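Local coordinates for hypothetical protein PH1789 (Pyrococcus horikoshii, PDB 1WR2), which is of unknown function but carries an ATP-grasp domain, an alpha/beta fold in which helices pack against antiparallel sheets, at residues K43-L49 with L87-W91; L61-Q67 with A105-L111; L155-T159 with S198-D202. All blocks are in the same frame, centred on the assembly; numbering follows the deposited sequence.

Contact 1: residues K43-L49 with L87-W91; sequences KTLDEAL and LKKKW
Leu45 lies across the indole of Trp91 in a helix-to-helix contact, where the first turn of helix 45-55 meets the early turns of helix 84-101. The short segments run at 137° to each other with their axes 10.5 Å apart; no hydrogen bond crosses, and the Trp91 ring packs on the backbone of Thr44 and Leu45 as well as on side chains. Leu45 CA sits 3.7 Å from the centroid of the six-membered ring, almost exactly on its normal, a CH-pi contact over the face. From there the Leu45 side chain slides back along the indole until CD1 lies 3.8 Å from Trp91 CG. Trp91 CG stands anti to the backbone N (chi1 171°), which carries the ring under the N-terminal end of the other helix; Ala48 CB comes to it obliquely, 3.6 Å from CZ3. Both helices cover one side of the four-stranded antiparallel sheet of the ATP-grasp fold, with Ala48 touching Val112 and Trp91 touching Val110. Farther along, Leu87 CD2 touches two leucines, 3.7 Å from both Leu45 CD1 and Leu49 CD2. At the solvent side, the extended Lys88 chain crosses Leu49 at about a right angle and lays Lys88 CE against Leu49 CD1. Thr44 is the N-cap of helix 45-55: its OG1 accepts from Glu47 N at 3.1 Å, while Glu47 OE1 in turn takes the N-H of Lys43.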
loop_
_atom_site.group_PDB
_atom_site.type_symbol
_atom_site.label_atom_id
_atom_site.label_comp_id
_atom_site.label_asym_id
_atom_site.label_seq_id
_atom_site.Cartn_x
_atom_site.Cartn_y
_atom_site.Cartn_z
ATOM N N LYS A 43 11.413 -2.182 -16.317
ATOM C CA LYS A 43 10.976 -1.386 -17.457
ATOM C C LYS A 43 10.850 -2.285 -18.686
ATOM O O LYS A 43 10.229 -1.907 -19.674
ATOM C CB LYS A 43 11.973 -0.257 -17.746
ATOM C CG LYS A 43 12.111 0.765 -16.617
ATOM C CD LYS A 43 10.781 1.438 -16.318
ATOM C CE LYS A 43 10.887 2.434 -15.158
ATOM N NZ LYS A 43 11.752 3.607 -15.478
ATOM N N THR A 44 11.454 -3.470 -18.621
ATOM C CA THR A 44 11.401 -4.434 -19.728
ATOM C C THR A 44 11.237 -5.836 -19.164
ATOM O O THR A 44 11.428 -6.056 -17.962
ATOM C CB THR A 44 12.698 -4.437 -20.576
ATOM O OG1 THR A 44 13.789 -4.909 -19.779
ATOM C CG2 THR A 44 13.018 -3.034 -21.093
ATOM N N LEU A 45 10.887 -6.785 -20.029
ATOM C CA LEU A 45 10.719 -8.165 -19.598
ATOM C C LEU A 45 12.067 -8.728 -19.149
ATOM O O LEU A 45 12.138 -9.488 -18.182
ATOM C CB LEU A 45 10.129 -9.009 -20.734
ATOM C CG LEU A 45 10.054 -10.526 -20.537
ATOM C CD1 LEU A 45 9.307 -10.876 -19.268
ATOM C CD2 LEU A 45 9.362 -11.133 -21.752
ATOM N N ASP A 46 13.140 -8.355 -19.846
ATOM C CA ASP A 46 14.465 -8.829 -19.460
ATOM C C ASP A 46 14.764 -8.365 -18.040
ATOM O O ASP A 46 15.243 -9.138 -17.211
ATOM C CB ASP A 46 15.547 -8.300 -20.407
ATOM C CG ASP A 46 15.580 -9.042 -21.728
ATOM O OD1 ASP A 46 15.539 -10.291 -21.709
ATOM O OD2 ASP A 46 15.659 -8.380 -22.781
ATOM N N GLU A 47 14.473 -7.099 -17.761
ATOM C CA GLU A 47 14.708 -6.553 -16.429
ATOM C C GLU A 47 13.918 -7.321 -15.375
ATOM O O GLU A 47 14.441 -7.644 -14.308
ATOM C CB GLU A 47 14.313 -5.077 -16.383
ATOM C CG GLU A 47 15.397 -4.123 -16.869
ATOM C CD GLU A 47 14.960 -2.675 -16.783
ATOM O OE1 GLU A 47 14.221 -2.330 -15.834
ATOM O OE2 GLU A 47 15.365 -1.877 -17.653
ATOM N N ALA A 48 12.658 -7.614 -15.678
ATOM C CA ALA A 48 11.802 -8.339 -14.749
ATOM C C ALA A 48 12.383 -9.715 -14.456
ATOM O O ALA A 48 12.371 -10.175 -13.318
ATOM C CB ALA A 48 10.397 -8.471 -15.321
ATOM N N LEU A 49 12.891 -10.377 -15.490
ATOM C CA LEU A 49 13.467 -11.700 -15.314
ATOM C C LEU A 49 14.654 -11.643 -14.351
ATOM O O LEU A 49 14.824 -12.532 -13.514
ATOM C CB LEU A 49 13.895 -12.270 -16.671
ATOM C CG LEU A 49 12.740 -12.572 -17.629
ATOM C CD1 LEU A 49 13.291 -13.043 -18.962
ATOM C CD2 LEU A 49 11.822 -13.638 -17.014
ATOM N N LEU A 87 6.579 -16.204 -16.033
ATOM C CA LEU A 87 6.732 -14.759 -15.886
ATOM C C LEU A 87 6.634 -14.100 -17.260
ATOM O O LEU A 87 6.047 -13.032 -17.398
ATOM C CB LEU A 87 8.084 -14.425 -15.224
ATOM C CG LEU A 87 8.309 -12.990 -14.721
ATOM C CD1 LEU A 87 9.419 -12.967 -13.672
ATOM C CD2 LEU A 87 8.657 -12.088 -15.883
ATOM N N LYS A 88 7.199 -14.751 -18.276
ATOM C CA LYS A 88 7.169 -14.219 -19.638
ATOM C C LYS A 88 5.750 -14.160 -20.183
ATOM O O LYS A 88 5.402 -13.239 -20.922
ATOM C CB LYS A 88 8.024 -15.078 -20.577
ATOM C CG LYS A 88 9.513 -15.050 -20.282
ATOM C CD LYS A 88 10.281 -15.963 -21.237
ATOM C CE LYS A 88 11.792 -15.864 -21.024
ATOM N NZ LYS A 88 12.544 -16.824 -21.890
ATOM N N LYS A 89 4.930 -15.142 -19.819
ATOM C CA LYS A 89 3.554 -15.185 -20.295
ATOM C C LYS A 89 2.649 -14.239 -19.500
ATOM O O LYS A 89 1.749 -13.617 -20.062
ATOM C CB LYS A 89 3.021 -16.625 -20.247
ATOM C CG LYS A 89 2.620 -17.146 -18.868
ATOM C CD LYS A 89 2.481 -18.673 -18.888
ATOM C CE LYS A 89 1.521 -19.190 -17.820
ATOM N NZ LYS A 89 1.846 -18.706 -16.454
ATOM N N LYS A 90 2.887 -14.125 -18.196
ATOM C CA LYS A 90 2.084 -13.229 -17.367
ATOM C C LYS A 90 2.431 -11.778 -17.675
ATOM O O LYS A 90 1.610 -10.879 -17.499
ATOM C CB LYS A 90 2.304 -13.533 -15.887
ATOM C CG LYS A 90 1.690 -14.852 -15.465
ATOM C CD LYS A 90 0.208 -14.869 -15.800
ATOM C CE LYS A 90 -0.396 -16.254 -15.604
ATOM N NZ LYS A 90 -1.859 -16.239 -15.879
ATOM N N TRP A 91 3.653 -11.559 -18.146
ATOM C CA TRP A 91 4.088 -10.227 -18.518
ATOM C C TRP A 91 3.260 -9.807 -19.735
ATOM O O TRP A 91 2.810 -8.665 -19.833
ATOM C CB TRP A 91 5.581 -10.233 -18.858
ATOM C CG TRP A 91 6.061 -8.945 -19.464
ATOM C CD1 TRP A 91 5.847 -8.505 -20.743
ATOM C CD2 TRP A 91 6.786 -7.907 -18.800
ATOM N NE1 TRP A 91 6.394 -7.257 -20.911
ATOM C CE2 TRP A 91 6.976 -6.867 -19.734
ATOM C CE3 TRP A 91 7.293 -7.753 -17.502
ATOM C CZ2 TRP A 91 7.652 -5.688 -19.412
ATOM C CZ3 TRP A 91 7.966 -6.578 -17.184
ATOM C CH2 TRP A 91 8.136 -5.563 -18.136
#

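Contact 2: residues L61-Q67 with A105-L111; sequences LKLMSPQ and AEILGVL
Leu63 and Ile107 meet at about a right angle, CD2 of the leucine 3.8 Å from CD1 of the isoleucine, on the same face of the sheet as Val110. Nearby, Leu61 CD2 reaches Val110 CG1 at a slant. Met64 and Leu111 share the other face with Lys62. The methionine CG, anti to its carbonyl carbon (chi1 -65°), sits beside Leu111 CB, and Leu108, in the loop just before the strand, packs beside it with its CB 4.3 Å from Met64 CB. Pro66 extends this apolar surface, its CG 3.9 Å from Leu108 CD1.

Between the two faces runs an antiparallel pairing of strands 59-64 and 109-114. Lys62 and Leu111 form a hydrogen-bonded pair, Leu63 and Val110 a non-hydrogen-bonded one, and Met64 and Gly109 again a hydrogen-bonded one. Met64 N reaches Gly109 O at 2.8 Å, but Met64 O turns to Leu108 N. Gly109, without a side chain, takes a positive phi of 141°.

Past the strands the grip passes to polar side chains. Ser65 OG donates to Glu106 O at 2.7 Å from above the carbonyl plane, and it also accepts from Gln67 N in an ST turn. The bend at chi2 (63°) folds Gln67 back, and its OE1 takes Glu106 N at 2.7 Å, again from above the carbonyl plane. A water accepts from Gln67 NE2 and donates to Glu106 OE1, 2.6 Å away.

Helix 84-101 packs on the Leu63 and Val110 face, through Ala98 and Ile94 among others. Helix 22-30 covers the opposite face, where Glu22 forms a salt bridge with Lys62 NZ. Strands 77-81 and 40-42 flank the pair within the four-stranded sheet.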
loop_
_atom_site.group_PDB
_atom_site.type_symbol
_atom_site.label_atom_id
_atom_site.label_comp_id
_atom_site.label_asym_id
_atom_site.label_seq_id
_atom_site.Cartn_x
_atom_site.Cartn_y
_atom_site.Cartn_z
ATOM N N LEU A 61 3.598 -9.892 -10.305
ATOM C CA LEU A 61 3.820 -8.851 -11.303
ATOM C C LEU A 61 2.638 -7.899 -11.196
ATOM O O LEU A 61 1.488 -8.334 -11.106
ATOM C CB LEU A 61 3.910 -9.421 -12.725
ATOM C CG LEU A 61 5.165 -10.213 -13.103
ATOM C CD1 LEU A 61 5.123 -10.507 -14.599
ATOM C CD2 LEU A 61 6.432 -9.411 -12.765
ATOM N N LYS A 62 2.924 -6.603 -11.174
ATOM C CA LYS A 62 1.881 -5.586 -11.069
ATOM C C LYS A 62 2.187 -4.454 -12.033
ATOM O O LYS A 62 3.167 -3.733 -11.853
ATOM C CB LYS A 62 1.825 -5.012 -9.655
ATOM C CG LYS A 62 1.602 -6.022 -8.542
ATOM C CD LYS A 62 1.514 -5.276 -7.220
ATOM C CE LYS A 62 1.283 -6.190 -6.043
ATOM N NZ LYS A 62 1.072 -5.403 -4.786
ATOM N N LEU A 63 1.344 -4.281 -13.046
ATOM C CA LEU A 63 1.570 -3.225 -14.020
ATOM C C LEU A 63 1.358 -1.857 -13.398
ATOM O O LEU A 63 0.348 -1.611 -12.722
ATOM C CB LEU A 63 0.643 -3.395 -15.227
ATOM C CG LEU A 63 0.872 -2.406 -16.366
ATOM C CD1 LEU A 63 0.570 -3.078 -17.692
ATOM C CD2 LEU A 63 0.010 -1.173 -16.156
ATOM N N MET A 64 2.315 -0.966 -13.632
ATOM C CA MET A 64 2.247 0.390 -13.100
ATOM C C MET A 64 1.798 1.359 -14.184
ATOM O O MET A 64 2.422 1.459 -15.235
ATOM C CB MET A 64 3.619 0.812 -12.566
ATOM C CG MET A 64 4.097 0.005 -11.359
ATOM S SD MET A 64 3.111 0.321 -9.866
ATOM C CE MET A 64 2.015 -1.088 -9.830
ATOM N N SER A 65 0.703 2.065 -13.920
ATOM C CA SER A 65 0.157 3.036 -14.858
ATOM C C SER A 65 -0.734 4.021 -14.117
ATOM O O SER A 65 -1.628 3.619 -13.371
ATOM C CB SER A 65 -0.679 2.346 -15.939
ATOM O OG SER A 65 -1.306 3.315 -16.765
ATOM N N PRO A 66 -0.506 5.325 -14.317
ATOM C CA PRO A 66 -1.309 6.356 -13.656
ATOM C C PRO A 66 -2.777 6.241 -14.059
ATOM O O PRO A 66 -3.657 6.729 -13.356
ATOM C CB PRO A 66 -0.687 7.656 -14.156
ATOM C CG PRO A 66 0.729 7.264 -14.509
ATOM C CD PRO A 66 0.534 5.931 -15.167
ATOM N N GLN A 67 -3.036 5.595 -15.195
ATOM C CA GLN A 67 -4.406 5.434 -15.686
ATOM C C GLN A 67 -5.076 4.175 -15.160
ATOM O O GLN A 67 -6.289 4.006 -15.298
ATOM C CB GLN A 67 -4.441 5.387 -17.218
ATOM C CG GLN A 67 -4.106 6.689 -17.905
ATOM C CD GLN A 67 -2.695 7.149 -17.615
ATOM O OE1 GLN A 67 -1.737 6.396 -17.787
ATOM N NE2 GLN A 67 -2.558 8.399 -17.176
ATOM N N ALA A 105 -3.340 4.302 -21.831
ATOM C CA ALA A 105 -2.580 4.336 -20.583
ATOM C C ALA A 105 -1.074 4.490 -20.743
ATOM O O ALA A 105 -0.466 3.894 -21.630
ATOM C CB ALA A 105 -2.870 3.071 -19.773
ATOM N N GLU A 106 -0.475 5.300 -19.881
ATOM C CA GLU A 106 0.972 5.465 -19.888
ATOM C C GLU A 106 1.484 4.295 -19.041
ATOM O O GLU A 106 1.043 4.116 -17.908
ATOM C CB GLU A 106 1.370 6.800 -19.242
ATOM C CG GLU A 106 2.849 6.883 -18.850
ATOM C CD GLU A 106 3.258 8.241 -18.308
ATOM O OE1 GLU A 106 2.481 8.850 -17.545
ATOM O OE2 GLU A 106 4.375 8.694 -18.632
ATOM N N ILE A 107 2.379 3.475 -19.590
ATOM C CA ILE A 107 2.902 2.347 -18.825
ATOM C C ILE A 107 4.246 2.757 -18.237
ATOM O O ILE A 107 5.210 2.963 -18.966
ATOM C CB ILE A 107 3.090 1.091 -19.705
ATOM C CG1 ILE A 107 1.792 0.764 -20.447
ATOM C CG2 ILE A 107 3.484 -0.095 -18.835
ATOM C CD1 ILE A 107 0.620 0.413 -19.544
ATOM N N LEU A 108 4.302 2.898 -16.920
ATOM C CA LEU A 108 5.534 3.300 -16.255
ATOM C C LEU A 108 6.473 2.127 -16.014
ATOM O O LEU A 108 7.656 2.321 -15.726
ATOM C CB LEU A 108 5.222 3.975 -14.917
ATOM C CG LEU A 108 4.446 5.291 -14.985
ATOM C CD1 LEU A 108 4.213 5.821 -13.573
ATOM C CD2 LEU A 108 5.230 6.298 -15.809
ATOM N N GLY A 109 5.942 0.915 -16.122
ATOM C CA GLY A 109 6.756 -0.267 -15.902
ATOM C C GLY A 109 5.977 -1.324 -15.148
ATOM O O GLY A 109 4.772 -1.187 -14.967
ATOM N N VAL A 110 6.657 -2.382 -14.715
ATOM C CA VAL A 110 6.005 -3.457 -13.982
ATOM C C VAL A 110 6.709 -3.720 -12.665
ATOM O O VAL A 110 7.923 -3.920 -12.625
ATOM C CB VAL A 110 5.993 -4.768 -14.786
ATOM C CG1 VAL A 110 5.352 -5.871 -13.961
ATOM C CG2 VAL A 110 5.238 -4.565 -16.078
ATOM N N LEU A 111 5.942 -3.717 -11.587
ATOM C CA LEU A 111 6.508 -3.952 -10.275
ATOM C C LEU A 111 6.673 -5.454 -10.060
ATOM O O LEU A 111 5.723 -6.233 -10.236
ATOM C CB LEU A 111 5.589 -3.348 -9.202
ATOM C CG LEU A 111 6.213 -2.989 -7.852
ATOM C CD1 LEU A 111 7.475 -2.170 -8.076
ATOM C CD2 LEU A 111 5.213 -2.200 -7.012
HETATM O O HOH W 1 0.066 9.846 -17.764
#

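Contact 3: residues L155-T159 with S198-D202; sequences LVPIT and SKLVD
Ser198 of helix 187-203 grips Ile158 in the loop that leaves strand 152-155, an edge strand of the six-stranded antiparallel sheet in this ATP-grasp fold. The loop contains a cis peptide bond, between Val156 and Pro157, and then leads into helix 160-168, for which Thr159 is the N-cap.

One hydrogen bond crosses the contact: Ile158 N donates to Ser198 OG at 2.9 Å, with a fairly straight N-H...O angle of 163°. With OG opposite the backbone N about chi1 (179°), the hydroxyl of this buried serine extends away from its own helix to meet the loop. Pro157 CA also lies close to that oxygen, at 3.2 Å, on the same side as the Ile158 N-H. Within the helix, Ser198 O accepts from Asp202 N.

Among the packing contacts, Val156 CG1 rests on the turn from Ser198 to Asp202, against Ser198 O at 3.3 Å; its apolar partner is Val201 CB at 4.2 Å, and it also approaches Asp202 CB. Ile158 adds CG1, which packs 3.6 Å from Ser198 CB. Strand 133-140 backs both the loop and the helix: Ile136 touches Val156 and Ile158, and His134 touches Val201.

Toward the outside the contact becomes looser and mixed in character. The Pro157 ring and the Asp202 side chain cross obliquely, with Pro157 CD 3.9 Å from Asp202 OD1 and Pro157 CB 4.0 Å from Asp202 OD2.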
loop_
_atom_site.group_PDB
_atom_site.type_symbol
_atom_site.label_atom_id
_atom_site.label_comp_id
_atom_site.label_asym_id
_atom_site.label_seq_id
_atom_site.Cartn_x
_atom_site.Cartn_y
_atom_site.Cartn_z
ATOM N N LEU A 155 -8.071 12.157 14.762
ATOM C CA LEU A 155 -7.530 13.261 13.976
ATOM C C LEU A 155 -6.003 13.211 14.029
ATOM O O LEU A 155 -5.413 12.876 15.058
ATOM C CB LEU A 155 -8.035 14.607 14.501
ATOM C CG LEU A 155 -9.537 14.827 14.323
ATOM C CD1 LEU A 155 -9.922 16.234 14.782
ATOM C CD2 LEU A 155 -9.898 14.626 12.851
ATOM N N VAL A 156 -5.373 13.516 12.904
ATOM C CA VAL A 156 -3.922 13.521 12.818
ATOM C C VAL A 156 -3.441 14.905 13.273
ATOM O O VAL A 156 -4.039 15.916 12.918
ATOM C CB VAL A 156 -3.476 13.263 11.360
ATOM C CG1 VAL A 156 -1.965 13.382 11.236
ATOM C CG2 VAL A 156 -3.945 11.881 10.922
ATOM N N PRO A 157 -2.353 14.970 14.059
ATOM C CA PRO A 157 -1.513 13.885 14.572
ATOM C C PRO A 157 -2.115 13.170 15.771
ATOM O O PRO A 157 -2.812 13.774 16.587
ATOM C CB PRO A 157 -0.220 14.603 14.932
ATOM C CG PRO A 157 -0.749 15.892 15.495
ATOM C CD PRO A 157 -1.817 16.281 14.481
ATOM N N ILE A 158 -1.838 11.877 15.877
ATOM C CA ILE A 158 -2.350 11.088 16.988
ATOM C C ILE A 158 -1.207 10.759 17.939
ATOM O O ILE A 158 -0.038 10.797 17.558
ATOM C CB ILE A 158 -2.966 9.755 16.503
ATOM C CG1 ILE A 158 -1.885 8.899 15.833
ATOM C CG2 ILE A 158 -4.112 10.028 15.533
ATOM C CD1 ILE A 158 -2.366 7.539 15.359
ATOM N N THR A 159 -1.552 10.442 19.182
ATOM C CA THR A 159 -0.559 10.073 20.175
ATOM C C THR A 159 -0.583 8.559 20.258
ATOM O O THR A 159 -1.459 7.916 19.669
ATOM C CB THR A 159 -0.904 10.675 21.549
ATOM O OG1 THR A 159 -2.233 10.291 21.915
ATOM C CG2 THR A 159 -0.821 12.197 21.495
ATOM N N SER A 198 0.745 8.774 10.816
ATOM C CA SER A 198 0.320 10.037 11.409
ATOM C C SER A 198 1.394 11.103 11.191
ATOM O O SER A 198 1.093 12.235 10.829
ATOM C CB SER A 198 0.068 9.838 12.913
ATOM O OG SER A 198 -0.318 11.040 13.553
ATOM N N LYS A 199 2.648 10.719 11.415
ATOM C CA LYS A 199 3.796 11.611 11.253
ATOM C C LYS A 199 3.929 12.023 9.791
ATOM O O LYS A 199 4.054 13.208 9.465
ATOM C CB LYS A 199 5.067 10.889 11.726
ATOM C CG LYS A 199 6.379 11.585 11.385
ATOM C CD LYS A 199 6.436 13.006 11.935
ATOM C CE LYS A 199 7.765 13.671 11.589
ATOM N NZ LYS A 199 7.784 15.105 11.978
ATOM N N LEU A 200 3.891 11.027 8.916
ATOM C CA LEU A 200 3.991 11.238 7.479
ATOM C C LEU A 200 2.920 12.219 6.996
ATOM O O LEU A 200 3.219 13.176 6.277
ATOM C CB LEU A 200 3.842 9.882 6.765
ATOM C CG LEU A 200 3.977 9.733 5.244
ATOM C CD1 LEU A 200 4.118 8.262 4.923
ATOM C CD2 LEU A 200 2.776 10.314 4.519
ATOM N N VAL A 201 1.676 11.988 7.405
ATOM C CA VAL A 201 0.568 12.848 6.999
ATOM C C VAL A 201 0.657 14.254 7.595
ATOM O O VAL A 201 0.374 15.244 6.912
ATOM C CB VAL A 201 -0.783 12.213 7.385
ATOM C CG1 VAL A 201 -1.939 13.121 6.965
ATOM C CG2 VAL A 201 -0.905 10.845 6.719
ATOM N N ASP A 202 1.044 14.341 8.862
ATOM C CA ASP A 202 1.165 15.640 9.514
ATOM C C ASP A 202 2.234 16.457 8.770
ATOM O O ASP A 202 2.022 17.618 8.430
ATOM C CB ASP A 202 1.530 15.435 10.990
ATOM C CG ASP A 202 1.404 16.710 11.817
ATOM O OD1 ASP A 202 0.457 17.484 11.593
ATOM O OD2 ASP A 202 2.247 16.921 12.711
#

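Contacts 1 and 2 belong to one layered unit, their centres about 13 Å apart. Helix 45-55 leads into strand 59-64 and helix 84-101 into strand 109-114, so the pairings alternate along the chain: helices meet in contact 1, the following strands in contact 2. The layers touch directly, with Trp91 CZ3 3.6 Å from Val110 CG2 and Leu87 O 3.9 Å from Leu61 CD1. Contact 3 comes later and lies against the six-stranded sheet, at the loop after its edge strand, on the opposite side of the chain's centre. Its centre lies about 39 Å from that of contact 1 and about 30 Å from that of contact 2; the nearest atoms of contacts 2 and 3 are about 16 Å apart.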